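SusD-like carbohydrate binding protein BF1063 (Bacteroides fragilis NCTC 9343, PDB 3I4G) probably binds carbohydrate at the bacterial outer membrane, capturing glycans for uptake in the manner of SusD. Local coordinates at residues Y288-F299 with L311-T322. Sequence-based numbering, arbitrary orientation.
Sequences YESYEFKDGTPF and LGKDRDPRLDYT
The carbonyl oxygen of Y291 is gripped side-on by the guanidinium of R315, with NH2 at 2.8 Å and NE at 3.2 Å from Y291 O. Both donors reach it from the same face of the peptide plane, and the oxygen lies in the guanidinium plane. NH2 also donates to Y288 O (2.7 Å), a less straight bond at 138°, so in this SusD-family protein one arginine ties the carbonyl of Y288, at the end of helix 285-288, to that of Y291 in the irregular loop that follows. Bends at chi2 and chi3 curl R315 back to this position, where its guanidinium lies between F299 on one face and L319 CD1 on the other. The F299 stack is nearly parallel, centres 3.7 Å apart and planes at 14°; the guanidinium also lies over the face of Y288 in a cation-pi contact, R315 CZ 4.8 Å from the ring centroid, but there it presents its edge, the planes steeply inclined. The Y288 hydroxyl donates to L311 O in the carbonyl plane, on a lone pair.

A single beta bridge pairs F293 with R315, flanked by backbone bonds from K294 N to D314 O and, straighter at 168°, from D316 N to E292 O. Immediately beyond it, D316 caps helix 317-322 through OD1, which accepts from R318 N; the same carboxylate holds the R318 guanidinium side-on, while E443 and E447 of helix 433-447 take the arginine's NH1. Y291 lies against the first turn of the capped helix, L319 CB sitting 3.7 Å from the ring centroid, and a water links the Y291 hydroxyl to T322 OG1.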
# COMPACT_ATOMS: atom_id res chain seq x y z
N TYR A 288 -0.58 -5.14 -15.79
CA TYR A 288 -0.97 -4.61 -17.09
C TYR A 288 -2.14 -5.36 -17.73
O TYR A 288 -3.06 -4.74 -18.27
CB TYR A 288 0.24 -4.57 -18.05
CG TYR A 288 -0.21 -4.34 -19.47
CD1 TYR A 288 -0.65 -3.07 -19.86
CD2 TYR A 288 -0.25 -5.36 -20.41
CE1 TYR A 288 -1.11 -2.85 -21.14
CE2 TYR A 288 -0.73 -5.11 -21.71
CZ TYR A 288 -1.17 -3.85 -22.01
OH TYR A 288 -1.65 -3.54 -23.30
N GLU A 289 -2.12 -6.68 -17.67
CA GLU A 289 -3.12 -7.53 -18.28
C GLU A 289 -4.45 -7.59 -17.53
O GLU A 289 -5.43 -8.09 -18.06
CB GLU A 289 -2.57 -8.95 -18.38
CG GLU A 289 -1.39 -9.07 -19.32
CD GLU A 289 -0.56 -10.31 -19.12
OE1 GLU A 289 -0.99 -11.23 -18.38
OE2 GLU A 289 0.54 -10.37 -19.69
N SER A 290 -4.48 -7.07 -16.31
CA SER A 290 -5.66 -7.20 -15.47
C SER A 290 -6.77 -6.20 -15.82
O SER A 290 -7.96 -6.50 -15.65
CB SER A 290 -5.24 -7.09 -13.98
OG SER A 290 -6.34 -7.49 -13.17
N TYR A 291 -6.42 -5.02 -16.30
CA TYR A 291 -7.37 -3.98 -16.59
C TYR A 291 -8.35 -4.41 -17.68
O TYR A 291 -7.96 -5.00 -18.68
CB TYR A 291 -6.66 -2.70 -17.03
CG TYR A 291 -5.79 -2.08 -15.99
CD1 TYR A 291 -6.28 -1.16 -15.10
CD2 TYR A 291 -4.46 -2.40 -15.91
CE1 TYR A 291 -5.47 -0.60 -14.11
CE2 TYR A 291 -3.65 -1.85 -14.95
CZ TYR A 291 -4.15 -0.96 -14.06
OH TYR A 291 -3.34 -0.38 -13.08
N GLU A 292 -9.64 -4.17 -17.51
CA GLU A 292 -10.59 -4.47 -18.56
C GLU A 292 -10.41 -3.59 -19.80
O GLU A 292 -9.75 -2.57 -19.77
CB GLU A 292 -12.00 -4.28 -18.02
CG GLU A 292 -12.36 -5.28 -16.94
CD GLU A 292 -13.51 -4.83 -16.03
OE1 GLU A 292 -14.18 -3.82 -16.29
OE2 GLU A 292 -13.79 -5.58 -15.06
N PHE A 293 -11.04 -4.01 -20.91
CA PHE A 293 -11.25 -3.11 -22.01
C PHE A 293 -12.29 -2.09 -21.53
O PHE A 293 -13.00 -2.28 -20.54
CB PHE A 293 -11.77 -3.86 -23.25
CG PHE A 293 -10.74 -4.71 -23.92
CD1 PHE A 293 -9.66 -4.13 -24.58
CD2 PHE A 293 -10.86 -6.08 -23.97
CE1 PHE A 293 -8.73 -4.92 -25.23
CE2 PHE A 293 -9.91 -6.87 -24.60
CZ PHE A 293 -8.86 -6.29 -25.23
N LYS A 294 -12.42 -1.00 -22.28
CA LYS A 294 -13.34 0.08 -21.93
C LYS A 294 -14.80 -0.36 -21.82
O LYS A 294 -15.56 0.25 -21.06
CB LYS A 294 -13.24 1.20 -22.98
CG LYS A 294 -12.00 1.99 -22.83
CD LYS A 294 -12.17 3.16 -21.93
CE LYS A 294 -12.92 4.30 -22.61
NZ LYS A 294 -12.86 5.50 -21.70
N ASP A 295 -15.21 -1.39 -22.56
CA ASP A 295 -16.59 -1.90 -22.44
C ASP A 295 -16.78 -2.86 -21.26
O ASP A 295 -17.83 -3.48 -21.10
CB ASP A 295 -17.04 -2.57 -23.76
CG ASP A 295 -16.37 -3.89 -24.03
OD1 ASP A 295 -15.39 -4.26 -23.32
OD2 ASP A 295 -16.83 -4.59 -24.97
N GLY A 296 -15.75 -3.00 -20.43
CA GLY A 296 -15.84 -3.82 -19.23
C GLY A 296 -15.56 -5.29 -19.39
O GLY A 296 -15.67 -6.06 -18.42
N THR A 297 -15.23 -5.70 -20.60
CA THR A 297 -14.92 -7.09 -20.86
C THR A 297 -13.42 -7.34 -20.54
O THR A 297 -12.62 -6.40 -20.51
CB THR A 297 -15.24 -7.52 -22.31
OG1 THR A 297 -14.52 -6.71 -23.23
CG2 THR A 297 -16.73 -7.36 -22.59
N PRO A 298 -13.05 -8.59 -20.23
CA PRO A 298 -11.68 -8.88 -19.83
C PRO A 298 -10.70 -8.71 -20.95
O PRO A 298 -11.01 -8.95 -22.13
CB PRO A 298 -11.70 -10.36 -19.41
CG PRO A 298 -13.13 -10.73 -19.32
CD PRO A 298 -13.92 -9.79 -20.14
N PHE A 299 -9.51 -8.28 -20.58
CA PHE A 299 -8.44 -8.13 -21.54
C PHE A 299 -7.96 -9.47 -22.10
O PHE A 299 -7.89 -10.48 -21.38
CB PHE A 299 -7.24 -7.41 -20.90
CG PHE A 299 -6.09 -7.27 -21.84
CD1 PHE A 299 -6.15 -6.43 -22.92
CD2 PHE A 299 -4.98 -8.06 -21.67
CE1 PHE A 299 -5.09 -6.33 -23.80
CE2 PHE A 299 -3.91 -7.97 -22.55
CZ PHE A 299 -3.98 -7.12 -23.62
N LEU A 311 -0.33 0.73 -25.56
CA LEU A 311 -0.76 -0.28 -24.60
C LEU A 311 -1.96 0.08 -23.76
O LEU A 311 -2.65 -0.84 -23.31
CB LEU A 311 0.40 -0.67 -23.69
CG LEU A 311 1.58 -1.38 -24.35
CD1 LEU A 311 2.59 -1.80 -23.27
CD2 LEU A 311 1.17 -2.60 -25.19
N GLY A 312 -2.23 1.36 -23.56
CA GLY A 312 -3.40 1.75 -22.75
C GLY A 312 -4.66 2.05 -23.54
O GLY A 312 -5.71 2.32 -22.95
N LYS A 313 -4.57 1.97 -24.85
CA LYS A 313 -5.71 2.33 -25.70
C LYS A 313 -6.85 1.33 -25.59
O LYS A 313 -6.64 0.11 -25.64
CB LYS A 313 -5.26 2.44 -27.16
CG LYS A 313 -6.40 2.84 -28.13
CD LYS A 313 -5.91 2.99 -29.55
CE LYS A 313 -7.09 3.36 -30.48
NZ LYS A 313 -6.61 3.41 -31.88
N ASP A 314 -8.06 1.86 -25.42
CA ASP A 314 -9.28 1.05 -25.32
C ASP A 314 -9.28 0.20 -24.03
O ASP A 314 -9.96 -0.80 -23.93
CB ASP A 314 -9.51 0.17 -26.56
CG ASP A 314 -10.99 -0.10 -26.83
OD1 ASP A 314 -11.84 0.27 -26.00
OD2 ASP A 314 -11.29 -0.64 -27.93
N ARG A 315 -8.52 0.66 -23.03
CA ARG A 315 -8.49 0.02 -21.73
C ARG A 315 -9.01 0.94 -20.66
O ARG A 315 -9.02 2.16 -20.80
CB ARG A 315 -7.05 -0.40 -21.34
CG ARG A 315 -6.36 -1.33 -22.34
CD ARG A 315 -6.96 -2.75 -22.40
NE ARG A 315 -6.68 -3.53 -21.18
CZ ARG A 315 -5.50 -4.03 -20.87
NH1 ARG A 315 -4.45 -3.84 -21.64
NH2 ARG A 315 -5.36 -4.70 -19.74
N ASP A 316 -9.39 0.33 -19.54
CA ASP A 316 -9.78 1.06 -18.32
C ASP A 316 -8.85 2.28 -18.18
O ASP A 316 -7.63 2.12 -18.22
CB ASP A 316 -9.63 0.11 -17.14
CG ASP A 316 -10.24 0.62 -15.84
OD1 ASP A 316 -10.01 1.79 -15.46
OD2 ASP A 316 -10.87 -0.20 -15.16
N PRO A 317 -9.41 3.49 -17.99
CA PRO A 317 -8.57 4.67 -17.85
C PRO A 317 -7.57 4.55 -16.72
O PRO A 317 -6.52 5.21 -16.78
CB PRO A 317 -9.59 5.81 -17.58
CG PRO A 317 -10.82 5.34 -18.22
CD PRO A 317 -10.84 3.85 -18.01
N ARG A 318 -7.86 3.72 -15.71
CA ARG A 318 -6.91 3.59 -14.59
C ARG A 318 -5.59 2.96 -15.00
O ARG A 318 -4.60 3.15 -14.26
CB ARG A 318 -7.54 2.79 -13.44
CG ARG A 318 -8.62 3.59 -12.74
CD ARG A 318 -9.42 2.77 -11.77
NE ARG A 318 -10.33 1.86 -12.48
CZ ARG A 318 -11.19 1.05 -11.88
NH1 ARG A 318 -11.32 1.04 -10.57
NH2 ARG A 318 -11.95 0.24 -12.63
N LEU A 319 -5.53 2.28 -16.15
CA LEU A 319 -4.25 1.73 -16.59
C LEU A 319 -3.29 2.87 -16.89
O LEU A 319 -2.26 3.00 -16.25
CB LEU A 319 -4.47 0.85 -17.81
CG LEU A 319 -3.30 0.02 -18.35
CD1 LEU A 319 -3.87 -1.06 -19.28
CD2 LEU A 319 -2.24 0.88 -19.07
N ASP A 320 -3.66 3.76 -17.82
CA ASP A 320 -2.79 4.89 -18.11
C ASP A 320 -2.65 5.82 -16.92
O ASP A 320 -1.62 6.49 -16.80
CB ASP A 320 -3.29 5.66 -19.37
CG ASP A 320 -2.91 5.00 -20.68
OD1 ASP A 320 -1.80 4.41 -20.74
OD2 ASP A 320 -3.71 5.12 -21.66
N TYR A 321 -3.63 5.90 -16.03
CA TYR A 321 -3.44 6.75 -14.84
C TYR A 321 -2.37 6.20 -13.88
O TYR A 321 -1.74 6.94 -13.17
CB TYR A 321 -4.71 6.91 -14.01
CG TYR A 321 -5.87 7.60 -14.71
CD1 TYR A 321 -5.67 8.54 -15.69
CD2 TYR A 321 -7.19 7.37 -14.30
CE1 TYR A 321 -6.75 9.19 -16.31
CE2 TYR A 321 -8.27 8.00 -14.91
CZ TYR A 321 -8.04 8.90 -15.91
OH TYR A 321 -9.09 9.56 -16.56
N THR A 322 -2.19 4.89 -13.90
CA THR A 322 -1.35 4.21 -12.90
C THR A 322 0.03 3.83 -13.37
O THR A 322 0.99 3.92 -12.57
CB THR A 322 -2.10 2.99 -12.39
OG1 THR A 322 -3.37 3.43 -11.85
CG2 THR A 322 -1.35 2.27 -11.28
O HOH W 1 -4.82 1.06 -11.37
O HOH W 2 -10.55 -2.90 -15.14
O HOH W 3 -13.84 -1.62 -25.48